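Acyl-coenzyme A oxidase (Caenorhabditis elegans, PDB 5K3J) catalyses the FAD-dependent first step of peroxisomal beta-oxidation, desaturating the five-carbon omega side chain of ascaroside pheromone precursors carried as CoA thioesters. Local coordinates at residues 38-41 and 42-46; 55-58 and 59-63; 75-78 and 79-83; 647-650 and 651-655. All blocks are in the same frame, centred on the assembly; numbering follows the deposited sequence.

Contact 1 (38-41 and 42-46); sequences FARR and RREIT
R40 and R41 both pair with the carboxylate of E44 on one flank of helix 36-49, forming a small salt-bridge network. E44 CD lies in the plane of the R41 guanidinium, at its edge, although the two flat groups stand 82° apart; R41 NH1 is 3.5 Å from E44 OE2. R41 reaches it by folding back at chi2 and chi3 (-69° and -70°). The R40 link is longer and purely electrostatic, NE standing 3.7 Å from E44 OE1, which lies over the guanidinium face where no N-H points.

CH-pi and guanidinium-face contacts make up the rest. R42 CG sits over the F38 ring, 3.9 Å from its centroid, and I45 CG1 covers one face of the R41 guanidinium. The R43 guanidinium has A39 O over its centre.

Backbone bonds at i to i+4 spacing underlie all of this, among them R42 N to F38 O (2.9 Å) and I45 N to R41 O (2.7 Å). The helix belongs to the N-terminal domain of the acyl-CoA oxidase, where F38 and I45 pack on helix 93-103. Of four consecutive arginines, two share E44 and the others are held elsewhere: E95 probably balances R41 further, while Q609, being neutral, merely accepts the N-H of R43 NE.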
loop_
_atom_site.group_PDB
_atom_site.type_symbol
_atom_site.label_atom_id
_atom_site.label_comp_id
_atom_site.label_asym_id
_atom_site.label_seq_id
_atom_site.Cartn_x
_atom_site.Cartn_y
_atom_site.Cartn_z
ATOM N N PHE A 38 25.771 2.857 22.051
ATOM C CA PHE A 38 25.042 1.924 21.196
ATOM C C PHE A 38 25.248 2.241 19.722
ATOM O O PHE A 38 25.415 1.334 18.907
ATOM C CB PHE A 38 23.545 1.929 21.510
ATOM C CG PHE A 38 22.737 1.061 20.587
ATOM C CD1 PHE A 38 23.132 -0.241 20.330
ATOM C CD2 PHE A 38 21.589 1.541 19.974
ATOM C CE1 PHE A 38 22.403 -1.048 19.480
ATOM C CE2 PHE A 38 20.853 0.735 19.122
ATOM C CZ PHE A 38 21.262 -0.561 18.875
ATOM N N ALA A 39 25.219 3.527 19.383
ATOM C CA ALA A 39 25.399 3.955 17.999
ATOM C C ALA A 39 26.730 3.455 17.458
ATOM O O ALA A 39 26.821 2.987 16.323
ATOM C CB ALA A 39 25.320 5.464 17.890
ATOM N N ARG A 40 27.757 3.555 18.294
ATOM C CA ARG A 40 29.082 3.045 17.978
ATOM C C ARG A 40 29.067 1.528 17.820
ATOM O O ARG A 40 29.725 0.978 16.934
ATOM C CB ARG A 40 30.070 3.459 19.068
ATOM C CG ARG A 40 31.224 2.500 19.282
ATOM C CD ARG A 40 32.312 2.682 18.238
ATOM N NE ARG A 40 33.612 2.279 18.763
ATOM C CZ ARG A 40 34.629 1.869 18.010
ATOM N NH1 ARG A 40 34.493 1.794 16.691
ATOM N NH2 ARG A 40 35.779 1.527 18.573
ATOM N N ARG A 41 28.312 0.860 18.688
ATOM C CA ARG A 41 28.185 -0.593 18.642
ATOM C C ARG A 41 27.576 -1.067 17.322
ATOM O O ARG A 41 27.973 -2.101 16.789
ATOM C CB ARG A 41 27.346 -1.097 19.822
ATOM C CG ARG A 41 28.097 -1.125 21.146
ATOM C CD ARG A 41 29.180 -2.187 21.136
ATOM N NE ARG A 41 28.608 -3.529 21.155
ATOM C CZ ARG A 41 29.120 -4.571 20.509
ATOM N NH1 ARG A 41 30.219 -4.429 19.782
ATOM N NH2 ARG A 41 28.529 -5.755 20.587
ATOM N N ARG A 42 26.632 -0.295 16.792
ATOM C CA ARG A 42 25.959 -0.645 15.542
ATOM C C ARG A 42 26.937 -0.731 14.380
ATOM O O ARG A 42 26.878 -1.657 13.566
ATOM C CB ARG A 42 24.879 0.373 15.212
ATOM C CG ARG A 42 23.726 0.402 16.187
ATOM C CD ARG A 42 22.617 1.276 15.646
ATOM N NE ARG A 42 22.024 0.721 14.430
ATOM C CZ ARG A 42 22.347 1.087 13.189
ATOM N NH1 ARG A 42 23.260 2.031 12.980
ATOM N NH2 ARG A 42 21.742 0.518 12.154
ATOM N N ARG A 43 27.826 0.253 14.300
ATOM C CA ARG A 43 28.841 0.268 13.261
ATOM C C ARG A 43 29.856 -0.830 13.555
ATOM O O ARG A 43 30.359 -1.489 12.645
ATOM C CB ARG A 43 29.525 1.636 13.177
ATOM C CG ARG A 43 28.576 2.829 13.310
ATOM C CD ARG A 43 29.333 4.156 13.218
ATOM N NE ARG A 43 28.686 5.222 13.980
ATOM C CZ ARG A 43 29.153 5.706 15.127
ATOM N NH1 ARG A 43 30.276 5.221 15.648
ATOM N NH2 ARG A 43 28.504 6.679 15.756
ATOM N N GLU A 44 30.134 -1.029 14.840
ATOM C CA GLU A 44 31.072 -2.050 15.289
ATOM C C GLU A 44 30.579 -3.446 14.911
ATOM O O GLU A 44 31.353 -4.275 14.437
ATOM C CB GLU A 44 31.280 -1.945 16.800
ATOM C CG GLU A 44 32.524 -2.638 17.309
ATOM C CD GLU A 44 32.818 -2.297 18.753
ATOM O OE1 GLU A 44 32.378 -1.221 19.219
ATOM O OE2 GLU A 44 33.485 -3.110 19.423
ATOM N N ILE A 45 29.289 -3.691 15.114
ATOM C CA ILE A 45 28.678 -4.970 14.770
ATOM C C ILE A 45 28.627 -5.154 13.259
ATOM O O ILE A 45 28.988 -6.209 12.736
ATOM C CB ILE A 45 27.260 -5.080 15.345
ATOM C CG1 ILE A 45 27.310 -5.125 16.872
ATOM C CG2 ILE A 45 26.566 -6.319 14.829
ATOM C CD1 ILE A 45 26.013 -4.691 17.544
ATOM N N THR A 46 28.177 -4.114 12.563
ATOM C CA THR A 46 28.106 -4.129 11.106
ATOM C C THR A 46 29.473 -4.434 10.499
ATOM O O THR A 46 29.582 -5.196 9.533
ATOM C CB THR A 46 27.595 -2.784 10.554
ATOM O OG1 THR A 46 26.272 -2.532 11.044
ATOM C CG2 THR A 46 27.556 -2.812 9.036
#

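Contact 2 (55-58 and 59-63)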
loop_
_atom_site.group_PDB
_atom_site.type_symbol
_atom_site.label_atom_id
_atom_site.label_comp_id
_atom_site.label_asym_id
_atom_site.label_seq_id
_atom_site.Cartn_x
_atom_site.Cartn_y
_atom_site.Cartn_z
ATOM N N LEU A 55 27.351 -14.809 6.309
ATOM C CA LEU A 55 26.246 -13.992 6.798
ATOM C C LEU A 55 25.656 -13.113 5.700
ATOM O O LEU A 55 24.702 -12.377 5.950
ATOM C CB LEU A 55 26.714 -13.126 7.964
ATOM C CG LEU A 55 26.972 -13.821 9.296
ATOM C CD1 LEU A 55 27.120 -12.796 10.412
ATOM C CD2 LEU A 55 25.861 -14.810 9.611
ATOM N N ALA A 56 26.227 -13.171 4.500
ATOM C CA ALA A 56 25.673 -12.422 3.379
ATOM C C ALA A 56 24.458 -13.152 2.828
ATOM O O ALA A 56 24.352 -14.367 2.964
ATOM C CB ALA A 56 26.724 -12.211 2.295
ATOM N N ASP A 57 23.532 -12.405 2.234
ATOM C CA ASP A 57 22.386 -13.009 1.567
ATOM C C ASP A 57 22.879 -13.980 0.500
ATOM O O ASP A 57 23.767 -13.638 -0.282
ATOM C CB ASP A 57 21.491 -11.938 0.941
ATOM C CG ASP A 57 20.940 -10.959 1.964
ATOM O OD1 ASP A 57 20.812 -11.337 3.145
ATOM O OD2 ASP A 57 20.623 -9.811 1.590
ATOM N N ILE A 58 22.314 -15.186 0.472
ATOM C CA ILE A 58 22.761 -16.227 -0.454
ATOM C C ILE A 58 22.675 -15.715 -1.896
ATOM O O ILE A 58 23.509 -16.050 -2.736
ATOM C CB ILE A 58 21.938 -17.538 -0.278
ATOM C CG1 ILE A 58 22.628 -18.716 -0.970
ATOM C CG2 ILE A 58 20.497 -17.372 -0.755
ATOM C CD1 ILE A 58 23.714 -19.369 -0.133
ATOM N N LYS A 59 21.676 -14.874 -2.147
ATOM C CA LYS A 59 21.525 -14.139 -3.394
ATOM C C LYS A 59 20.482 -13.058 -3.147
ATOM O O LYS A 59 19.797 -13.102 -2.125
ATOM C CB LYS A 59 21.123 -15.063 -4.549
ATOM C CG LYS A 59 19.932 -15.965 -4.304
ATOM C CD LYS A 59 19.579 -16.659 -5.615
ATOM C CE LYS A 59 18.847 -17.975 -5.431
ATOM N NZ LYS A 59 18.539 -18.580 -6.758
ATOM N N PRO A 60 20.381 -12.065 -4.053
ATOM C CA PRO A 60 19.366 -11.013 -3.926
ATOM C C PRO A 60 17.982 -11.531 -3.543
ATOM O O PRO A 60 17.312 -12.187 -4.345
ATOM C CB PRO A 60 19.343 -10.394 -5.323
ATOM C CG PRO A 60 20.756 -10.500 -5.772
ATOM C CD PRO A 60 21.310 -11.775 -5.165
ATOM N N TYR A 61 17.571 -11.218 -2.315
ATOM C CA TYR A 61 16.328 -11.727 -1.728
ATOM C C TYR A 61 15.074 -11.675 -2.616
ATOM O O TYR A 61 14.241 -12.575 -2.532
ATOM C CB TYR A 61 16.032 -10.990 -0.411
ATOM C CG TYR A 61 16.708 -11.593 0.798
ATOM C CD1 TYR A 61 17.650 -12.600 0.660
ATOM C CD2 TYR A 61 16.395 -11.163 2.080
ATOM C CE1 TYR A 61 18.270 -13.157 1.763
ATOM C CE2 TYR A 61 17.008 -11.716 3.194
ATOM C CZ TYR A 61 17.945 -12.713 3.028
ATOM O OH TYR A 61 18.556 -13.265 4.131
ATOM N N PRO A 62 14.909 -10.622 -3.440
ATOM C CA PRO A 62 13.757 -10.670 -4.348
ATOM C C PRO A 62 13.736 -11.881 -5.283
ATOM O O PRO A 62 12.650 -12.302 -5.679
ATOM C CB PRO A 62 13.905 -9.382 -5.152
ATOM C CG PRO A 62 14.549 -8.452 -4.213
ATOM C CD PRO A 62 15.514 -9.277 -3.412
ATOM N N PHE A 63 14.899 -12.439 -5.615
ATOM C CA PHE A 63 14.965 -13.549 -6.565
ATOM C C PHE A 63 14.464 -14.871 -5.976
ATOM O O PHE A 63 14.286 -15.853 -6.698
ATOM C CB PHE A 63 16.398 -13.749 -7.072
ATOM C CG PHE A 63 16.957 -12.571 -7.826
ATOM C CD1 PHE A 63 16.144 -11.517 -8.215
ATOM C CD2 PHE A 63 18.299 -12.525 -8.153
ATOM C CE1 PHE A 63 16.664 -10.439 -8.908
ATOM C CE2 PHE A 63 18.823 -11.451 -8.843
ATOM C CZ PHE A 63 18.002 -10.403 -9.220
#
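D57 lays its carboxylate over one face of the Y61 ring, so the two flat groups stack with their planes 29° apart while the side chains cross at about a right angle. D57 CG stands 3.4 Å above the ring plane, displaced toward the rim on the CE1 side, at 3.5 Å from Y61 CE1. D57 OD1 reaches further across, to 3.2 Å from Y61 CZ and 3.1 Å from Y61 OH. The aspartate achieves this with CG anti to its carbonyl carbon (chi1 -60°), which carries the carboxylate over the ring.

The pair spans a turn in the linker between helix 36-49 and helix 66-82 of the N-terminal helical domain; the chain bends at I58 to P60, then enters a short 3-10 turn at 61-63. At the exposed bend, I58 CG2 lies 3.9 Å from K59 CG. D57 OD1 also takes salt bridges from R616 and K76, so the acidic group beside the ring is paired with two cations. Replacing Y61 by a serine would probably open a gap under the carboxylate, which would then be held by R616 and K76 without the ring beneath it. Farther along, F63 packs on P239 of the second subunit.

Contact 3 (75-78 and 79-83); sequences RKIS and ILTKY
I77 O is gripped twice by T81, whose hydroxyl OG1 donates at 2.5 Å and whose backbone N donates at 3.1 Å. The hydroxyl comes nearly straight onto the carbonyl, at a C=O...donor angle of 163°, whereas the amide approaches from above the carbonyl plane. A chi1 of -62° swings T81 OG1 back beside its own nitrogen, within reach of the preceding turn; R141 NH1 bonds the same hydroxyl. R75 O is similarly shared, by I79 N across the turn (3.2 Å) and by S78 OG (2.9 Å), and I79 CG1 lies beside the same oxygen. R75 bends at chi3 (80°), bringing NH1 to 3.3 Å from I79 CD1, which meets the guanidinium obliquely; R75 NE pairs with E72. On the buried side, I77 CD1 touches L80 CD2 at 4.3 Å, and both side chains continue onto H100 of helix 93-103.

This is the last part of helix 66-82 in the N-terminal helical domain, where serine and threonine hydroxyls fold back onto carbonyls one turn earlier. Y651, L652 and M655 of the second subunit pack along it, against R75 and S78, I77, and T81 respectively.

The solvent side is looser: K82 is exposed and approaches the earlier turn merely through CB, 4.1 Å from S78 O.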
loop_
_atom_site.group_PDB
_atom_site.type_symbol
_atom_site.label_atom_id
_atom_site.label_comp_id
_atom_site.label_asym_id
_atom_site.label_seq_id
_atom_site.Cartn_x
_atom_site.Cartn_y
_atom_site.Cartn_z
ATOM N N ARG A 75 18.594 -20.858 7.289
ATOM C CA ARG A 75 20.036 -20.938 7.081
ATOM C C ARG A 75 20.732 -19.840 7.881
ATOM O O ARG A 75 21.636 -20.116 8.671
ATOM C CB ARG A 75 20.398 -20.807 5.596
ATOM C CG ARG A 75 21.904 -20.877 5.326
ATOM C CD ARG A 75 22.249 -20.530 3.887
ATOM N NE ARG A 75 22.275 -19.090 3.657
ATOM C CZ ARG A 75 23.323 -18.318 3.921
ATOM N NH1 ARG A 75 24.428 -18.843 4.432
ATOM N NH2 ARG A 75 23.268 -17.019 3.673
ATOM N N LYS A 76 20.280 -18.602 7.696
ATOM C CA LYS A 76 20.958 -17.443 8.256
ATOM C C LYS A 76 20.800 -17.356 9.775
ATOM O O LYS A 76 21.697 -16.869 10.458
ATOM C CB LYS A 76 20.440 -16.168 7.594
ATOM C CG LYS A 76 21.466 -15.045 7.550
ATOM C CD LYS A 76 22.444 -15.223 6.395
ATOM C CE LYS A 76 21.957 -14.554 5.120
ATOM N NZ LYS A 76 21.899 -13.085 5.307
ATOM N N ILE A 77 19.677 -17.838 10.306
ATOM C CA ILE A 77 19.419 -17.749 11.748
ATOM C C ILE A 77 20.222 -18.792 12.531
ATOM O O ILE A 77 20.567 -18.576 13.697
ATOM C CB ILE A 77 17.909 -17.912 12.076
ATOM C CG1 ILE A 77 17.573 -17.294 13.435
ATOM C CG2 ILE A 77 17.490 -19.369 12.029
ATOM C CD1 ILE A 77 17.953 -15.830 13.543
ATOM N N SER A 78 20.533 -19.913 11.886
ATOM C CA SER A 78 21.305 -20.962 12.536
ATOM C C SER A 78 22.779 -20.597 12.542
ATOM O O SER A 78 23.501 -20.907 13.487
ATOM C CB SER A 78 21.095 -22.309 11.839
ATOM O OG SER A 78 21.729 -22.338 10.572
ATOM N N ILE A 79 23.225 -19.938 11.478
ATOM C CA ILE A 79 24.597 -19.451 11.406
ATOM C C ILE A 79 24.785 -18.288 12.376
ATOM O O ILE A 79 25.749 -18.254 13.145
ATOM C CB ILE A 79 24.972 -18.990 9.986
ATOM C CG1 ILE A 79 24.784 -20.127 8.985
ATOM C CG2 ILE A 79 26.407 -18.494 9.955
ATOM C CD1 ILE A 79 24.991 -19.710 7.554
ATOM N N LEU A 80 23.851 -17.342 12.333
ATOM C CA LEU A 80 23.890 -16.161 13.187
ATOM C C LEU A 80 23.901 -16.528 14.666
ATOM O O LEU A 80 24.563 -15.875 15.471
ATOM C CB LEU A 80 22.696 -15.257 12.882
ATOM C CG LEU A 80 22.631 -13.909 13.589
ATOM C CD1 LEU A 80 23.822 -13.055 13.177
ATOM C CD2 LEU A 80 21.317 -13.201 13.284
ATOM N N THR A 81 23.158 -17.574 15.016
ATOM C CA THR A 81 23.076 -18.028 16.400
ATOM C C THR A 81 24.443 -18.500 16.895
ATOM O O THR A 81 24.802 -18.280 18.053
ATOM C CB THR A 81 22.038 -19.155 16.553
ATOM O OG1 THR A 81 20.744 -18.655 16.191
ATOM C CG2 THR A 81 21.991 -19.665 17.986
ATOM N N LYS A 82 25.209 -19.129 16.009
ATOM C CA LYS A 82 26.564 -19.552 16.345
ATOM C C LYS A 82 27.458 -18.346 16.619
ATOM O O LYS A 82 28.169 -18.302 17.623
ATOM C CB LYS A 82 27.156 -20.404 15.221
ATOM C CG LYS A 82 28.660 -20.253 15.060
ATOM C CD LYS A 82 29.181 -20.984 13.838
ATOM C CE LYS A 82 30.508 -20.393 13.395
ATOM N NZ LYS A 82 31.405 -20.095 14.548
ATOM N N TYR A 83 27.411 -17.364 15.724
ATOM C CA TYR A 83 28.230 -16.165 15.858
ATOM C C TYR A 83 27.646 -15.164 16.856
ATOM O O TYR A 83 28.200 -14.079 17.037
ATOM C CB TYR A 83 28.406 -15.478 14.500
ATOM C CG TYR A 83 29.345 -16.183 13.541
ATOM C CD1 TYR A 83 30.720 -16.166 13.744
ATOM C CD2 TYR A 83 28.859 -16.843 12.418
ATOM C CE1 TYR A 83 31.583 -16.801 12.868
ATOM C CE2 TYR A 83 29.714 -17.480 11.534
ATOM C CZ TYR A 83 31.075 -17.454 11.764
ATOM O OH TYR A 83 31.929 -18.087 10.891
#

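Contact 4 (647-650 and 651-655)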
loop_
_atom_site.group_PDB
_atom_site.type_symbol
_atom_site.label_atom_id
_atom_site.label_comp_id
_atom_site.label_asym_id
_atom_site.label_seq_id
_atom_site.Cartn_x
_atom_site.Cartn_y
_atom_site.Cartn_z
ATOM N N SER A 647 8.843 -21.562 -21.923
ATOM C CA SER A 647 7.417 -21.337 -22.118
ATOM C C SER A 647 7.108 -20.659 -23.452
ATOM O O SER A 647 5.993 -20.767 -23.965
ATOM C CB SER A 647 6.852 -20.500 -20.971
ATOM O OG SER A 647 7.501 -19.241 -20.892
ATOM N N VAL A 648 8.087 -19.956 -24.015
ATOM C CA VAL A 648 7.901 -19.333 -25.325
ATOM C C VAL A 648 7.994 -20.379 -26.429
ATOM O O VAL A 648 7.189 -20.389 -27.361
ATOM C CB VAL A 648 8.937 -18.226 -25.599
ATOM C CG1 VAL A 648 8.833 -17.741 -27.041
ATOM C CG2 VAL A 648 8.743 -17.071 -24.645
ATOM N N GLU A 649 8.995 -21.245 -26.317
ATOM C CA GLU A 649 9.191 -22.353 -27.240
ATOM C C GLU A 649 8.000 -23.303 -27.216
ATOM O O GLU A 649 7.599 -23.848 -28.245
ATOM C CB GLU A 649 10.466 -23.113 -26.876
ATOM C CG GLU A 649 10.801 -24.259 -27.809
ATOM C CD GLU A 649 11.381 -23.781 -29.129
ATOM O OE1 GLU A 649 12.417 -23.080 -29.111
ATOM O OE2 GLU A 649 10.797 -24.101 -30.186
ATOM N N LYS A 650 7.439 -23.498 -26.028
ATOM C CA LYS A 650 6.358 -24.459 -25.845
ATOM C C LYS A 650 4.980 -23.907 -26.205
ATOM O O LYS A 650 4.133 -24.641 -26.711
ATOM C CB LYS A 650 6.341 -24.962 -24.399
ATOM C CG LYS A 650 5.193 -25.911 -24.085
ATOM C CD LYS A 650 5.226 -26.373 -22.642
ATOM C CE LYS A 650 4.086 -27.339 -22.359
ATOM N NZ LYS A 650 4.080 -27.770 -20.934
ATOM N N TYR A 651 4.745 -22.624 -25.940
ATOM C CA TYR A 651 3.410 -22.062 -26.148
ATOM C C TYR A 651 3.336 -20.952 -27.197
ATOM O O TYR A 651 2.454 -20.966 -28.053
ATOM C CB TYR A 651 2.838 -21.517 -24.832
ATOM C CG TYR A 651 2.557 -22.553 -23.767
ATOM C CD1 TYR A 651 1.516 -23.461 -23.913
ATOM C CD2 TYR A 651 3.316 -22.608 -22.604
ATOM C CE1 TYR A 651 1.249 -24.407 -22.940
ATOM C CE2 TYR A 651 3.060 -23.553 -21.625
ATOM C CZ TYR A 651 2.022 -24.451 -21.798
ATOM O OH TYR A 651 1.753 -25.393 -20.831
ATOM N N LEU A 652 4.237 -19.979 -27.113
ATOM C CA LEU A 652 4.130 -18.787 -27.948
ATOM C C LEU A 652 4.507 -19.042 -29.404
ATOM O O LEU A 652 3.912 -18.456 -30.309
ATOM C CB LEU A 652 4.993 -17.656 -27.386
ATOM C CG LEU A 652 4.421 -16.940 -26.162
ATOM C CD1 LEU A 652 5.167 -15.639 -25.900
ATOM C CD2 LEU A 652 2.927 -16.688 -26.320
ATOM N N LYS A 653 5.495 -19.902 -29.629
ATOM C CA LYS A 653 5.910 -20.237 -30.988
ATOM C C LYS A 653 4.806 -21.000 -31.741
ATOM O O LYS A 653 4.431 -20.595 -32.840
ATOM C CB LYS A 653 7.223 -21.038 -30.973
ATOM C CG LYS A 653 8.420 -20.259 -30.436
ATOM C CD LYS A 653 9.427 -19.957 -31.534
ATOM C CE LYS A 653 10.368 -21.130 -31.766
ATOM N NZ LYS A 653 11.518 -21.125 -30.817
ATOM N N PRO A 654 4.262 -22.086 -31.154
ATOM C CA PRO A 654 3.193 -22.785 -31.880
ATOM C C PRO A 654 1.932 -21.941 -32.055
ATOM O O PRO A 654 1.244 -22.066 -33.068
ATOM C CB PRO A 654 2.904 -24.006 -30.993
ATOM C CG PRO A 654 4.114 -24.180 -30.168
ATOM C CD PRO A 654 4.600 -22.795 -29.905
ATOM N N MET A 655 1.637 -21.098 -31.073
ATOM C CA MET A 655 0.500 -20.192 -31.157
ATOM C C MET A 655 0.635 -19.262 -32.360
ATOM O O MET A 655 -0.318 -19.072 -33.118
ATOM C CB MET A 655 0.376 -19.373 -29.874
ATOM C CG MET A 655 -0.730 -18.342 -29.907
ATOM S SD MET A 655 -0.367 -16.952 -28.828
ATOM C CE MET A 655 1.187 -16.421 -29.539
#
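K650 and Y651 run side by side in the same direction, the lysine chain stretched over one face of the phenol. K650 CB lies 3.2 Å from Y651 N. CG is next, above the middle of the ring in a CH-pi contact, 4.0 Å from the centroid and 9° off the normal. CD moves outward to 3.7 Å from Y651 CE2, and CE lies beside the phenol oxygen. At the tip, K650 NZ gives Y651 OH a weak hydrogen bond of 3.3 Å. Full extension, with CG anti to the backbone N (chi1 177°), keeps the lysine in step with the ring.

The pair lies on the C-terminal helix 646-661, which reaches from its own chain to the second subunit. The helix has a wider pi-type turn at 648-650, where K653 N bonds V648 O at 2.9 Å; P654 has no N-H to offer, and the helix kinks there. E649 and K653 bridge the same turn, NZ to OE1 at 2.7 Å, the ammonium coming from above the carboxylate plane. V648 CG1 packs on L652 CB.

A glycine in place of Y651 is likely to leave the K650 chain unsupported and open a gap against T74 of the second subunit, which the ring touches. The interface on this helix is thus mixed: V648, Y651 and M655 pack on that subunit, while K653, paired with E649 within the helix, also bonds its T225 O.

In the fold
From the N terminus the contacts follow in series, none nesting or crossing, and each spans a single turn of chain without closing a long loop. Contact 1 lies on helix 36-49, contact 2 in the linker after it, and contact 3 on helix 66-82. Contacts 2 and 3 touch directly, since K76 NZ bonds L55 O and pairs with D57, whereas contact 1 stays about 7 Å from both at nearest atoms and joins contact 3 through helix 93-103, which packs on each. Contact 4, on the C-terminal helix 646-661, is remote within its own chain, about 29 Å from contact 3 at nearest atoms. In the dimer, however, residues 651-655 of one subunit pack on residues 75-81 of the other.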